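Local coordinates for protein flavoredoxin (PDB 3BNK) that binds flavin mononucleotide and probably transfers electrons through it, at residues 21-26 with 55-60. Numbering follows the deposited sequence.
With FMN (flavin mononucleotide), chain D.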
# COMPACT_ATOMS: atom_id res chain seq x y z
N LEU B 21 -5.38 -6.57 10.97
CA LEU B 21 -5.32 -7.87 10.34
C LEU B 21 -5.85 -8.91 11.32
O LEU B 21 -5.31 -9.07 12.43
CB LEU B 21 -3.87 -8.19 9.93
CG LEU B 21 -3.54 -9.51 9.23
CD1 LEU B 21 -3.87 -10.70 10.07
CD2 LEU B 21 -4.25 -9.65 7.88
N GLY B 22 -6.90 -9.62 10.91
CA GLY B 22 -7.54 -10.63 11.76
C GLY B 22 -7.20 -12.05 11.33
O GLY B 22 -7.20 -12.38 10.15
N ALA B 23 -6.90 -12.89 12.31
CA ALA B 23 -6.71 -14.31 12.08
C ALA B 23 -7.09 -15.12 13.31
O ALA B 23 -6.94 -14.66 14.45
CB ALA B 23 -5.28 -14.61 11.64
N ASN B 24 -7.63 -16.31 13.07
CA ASN B 24 -7.76 -17.29 14.14
C ASN B 24 -6.41 -17.94 14.36
O ASN B 24 -5.75 -18.33 13.40
CB ASN B 24 -8.81 -18.36 13.80
CG ASN B 24 -10.22 -17.93 14.18
OD1 ASN B 24 -10.48 -16.77 14.49
ND2 ASN B 24 -11.13 -18.89 14.16
N VAL B 25 -6.01 -18.01 15.62
CA VAL B 25 -4.81 -18.72 16.02
C VAL B 25 -5.26 -19.64 17.14
O VAL B 25 -5.82 -19.17 18.14
CB VAL B 25 -3.68 -17.77 16.51
CG1 VAL B 25 -2.32 -18.49 16.47
CG2 VAL B 25 -3.60 -16.49 15.66
N LYS B 26 -5.06 -20.94 16.94
CA LYS B 26 -5.55 -21.98 17.86
C LYS B 26 -7.03 -21.76 18.22
O LYS B 26 -7.42 -21.88 19.39
CB LYS B 26 -4.68 -22.06 19.12
CG LYS B 26 -3.28 -22.59 18.88
CD LYS B 26 -2.39 -22.35 20.11
CE LYS B 26 -0.92 -22.49 19.76
NZ LYS B 26 -0.07 -21.72 20.71
N HIS B 55 5.98 -12.32 14.71
CA HIS B 55 4.61 -12.16 15.24
C HIS B 55 3.85 -13.47 15.43
O HIS B 55 4.21 -14.53 14.88
CB HIS B 55 3.78 -11.20 14.38
CG HIS B 55 4.42 -9.86 14.17
ND1 HIS B 55 5.18 -9.24 15.13
CD2 HIS B 55 4.38 -9.02 13.12
CE1 HIS B 55 5.60 -8.07 14.66
NE2 HIS B 55 5.13 -7.92 13.45
N TYR B 56 2.77 -13.37 16.21
CA TYR B 56 1.91 -14.50 16.55
C TYR B 56 0.93 -14.80 15.42
O TYR B 56 0.54 -15.95 15.21
CB TYR B 56 1.16 -14.18 17.84
CG TYR B 56 0.34 -15.29 18.43
CD1 TYR B 56 0.95 -16.43 18.97
CD2 TYR B 56 -1.04 -15.19 18.50
CE1 TYR B 56 0.21 -17.45 19.54
CE2 TYR B 56 -1.80 -16.20 19.06
CZ TYR B 56 -1.17 -17.33 19.58
OH TYR B 56 -1.93 -18.34 20.13
N THR B 57 0.56 -13.75 14.69
CA THR B 57 -0.44 -13.83 13.63
C THR B 57 -0.14 -14.87 12.50
O THR B 57 -1.06 -15.59 12.10
CB THR B 57 -0.76 -12.40 13.09
OG1 THR B 57 -1.31 -11.60 14.15
CG2 THR B 57 -1.75 -12.44 11.92
N PRO B 58 1.13 -14.95 12.00
CA PRO B 58 1.42 -15.88 10.89
C PRO B 58 1.07 -17.34 11.15
O PRO B 58 0.60 -18.00 10.21
CB PRO B 58 2.93 -15.73 10.69
CG PRO B 58 3.25 -14.39 11.22
CD PRO B 58 2.34 -14.20 12.39
N GLU B 59 1.28 -17.83 12.38
CA GLU B 59 0.85 -19.19 12.77
C GLU B 59 -0.62 -19.42 12.45
O GLU B 59 -0.98 -20.47 11.98
CB GLU B 59 1.02 -19.44 14.26
CG GLU B 59 2.41 -19.21 14.82
CD GLU B 59 2.49 -19.54 16.29
OE1 GLU B 59 1.64 -20.33 16.79
OE2 GLU B 59 3.42 -19.01 16.95
N GLY B 60 -1.45 -18.43 12.76
CA GLY B 60 -2.88 -18.51 12.53
C GLY B 60 -3.26 -18.45 11.07
O GLY B 60 -4.11 -19.22 10.61
N1 FMN D . 3.88 -5.62 11.78
C2 FMN D . 4.03 -6.31 10.60
O2 FMN D . 4.60 -7.40 10.62
N3 FMN D . 3.54 -5.80 9.41
C4 FMN D . 2.90 -4.57 9.43
O4 FMN D . 2.47 -4.11 8.38
C4A FMN D . 2.75 -3.86 10.63
N5 FMN D . 2.12 -2.62 10.66
C5A FMN D . 1.96 -1.93 11.84
C6 FMN D . 1.29 -0.70 11.83
C7 FMN D . 1.12 0.02 13.02
C7M FMN D . 0.31 1.28 12.99
C8 FMN D . 1.62 -0.50 14.22
C8M FMN D . 1.25 0.12 15.55
C9 FMN D . 2.27 -1.75 14.23
C9A FMN D . 2.44 -2.47 13.05
N10 FMN D . 3.09 -3.71 13.04
C10 FMN D . 3.25 -4.40 11.83
C1' FMN D . 3.52 -4.36 14.32
C2' FMN D . 2.58 -5.46 14.79
O2' FMN D . 1.23 -5.05 14.64
C3' FMN D . 2.79 -5.77 16.27
O3' FMN D . 4.09 -6.26 16.55
C4' FMN D . 1.71 -6.72 16.81
O4' FMN D . 1.79 -6.74 18.21
C5' FMN D . 1.79 -8.14 16.28
O5' FMN D . 0.68 -8.80 16.87
P FMN D . 0.62 -10.40 17.07
O1P FMN D . 1.88 -10.86 17.73
O2P FMN D . 0.52 -11.02 15.71
O3P FMN D . -0.59 -10.81 17.88
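In residues 55-60 of this flavoredoxin, the backbone N atoms of Tyr56 and Thr57, at the beginning of helix 57-64, hold the FMN phosphate, with residues 21-26 supplying the apolar bed. Hydrogen bonds to FMN come first. Tyr56 N points almost straight at O1P of FMN (3.1 Å, 167°), while Thr57 grips O2P twice, through its backbone N and through OG1, the latter a very short 2.5 Å. The positive end of the helix dipole probably steadies the phosphate charge. His55 reaches along the ribityl chain to the pyrimidine part of the flavin, giving a weak NE2 bond to N1 of FMN and laying one ring face against C5'. An alanine at His55 would remove that bond and the ring's packing on the ribityl chain, and would probably leave the flavin less firmly held.

Apolar packing joins the segments. Val25 CG1 lies over the Tyr56 ring face in a CH-pi contact, 3.9 Å from its centroid. With OG1 committed to phosphate, Thr57 CG2 is turned onto Leu21 CD1, a tight 3.3 Å. Backbone meets backbone where Gly60 CA lies 3.0 Å from Asn24 O; a side chain at Gly60 would clash there.

Strand 16-25 thus underlies helix 57-64, while neighbouring strand 28-41 contributes Asn30, weakly bonded to Thr57 OG1, and Met32, which touches Leu21 and Thr57.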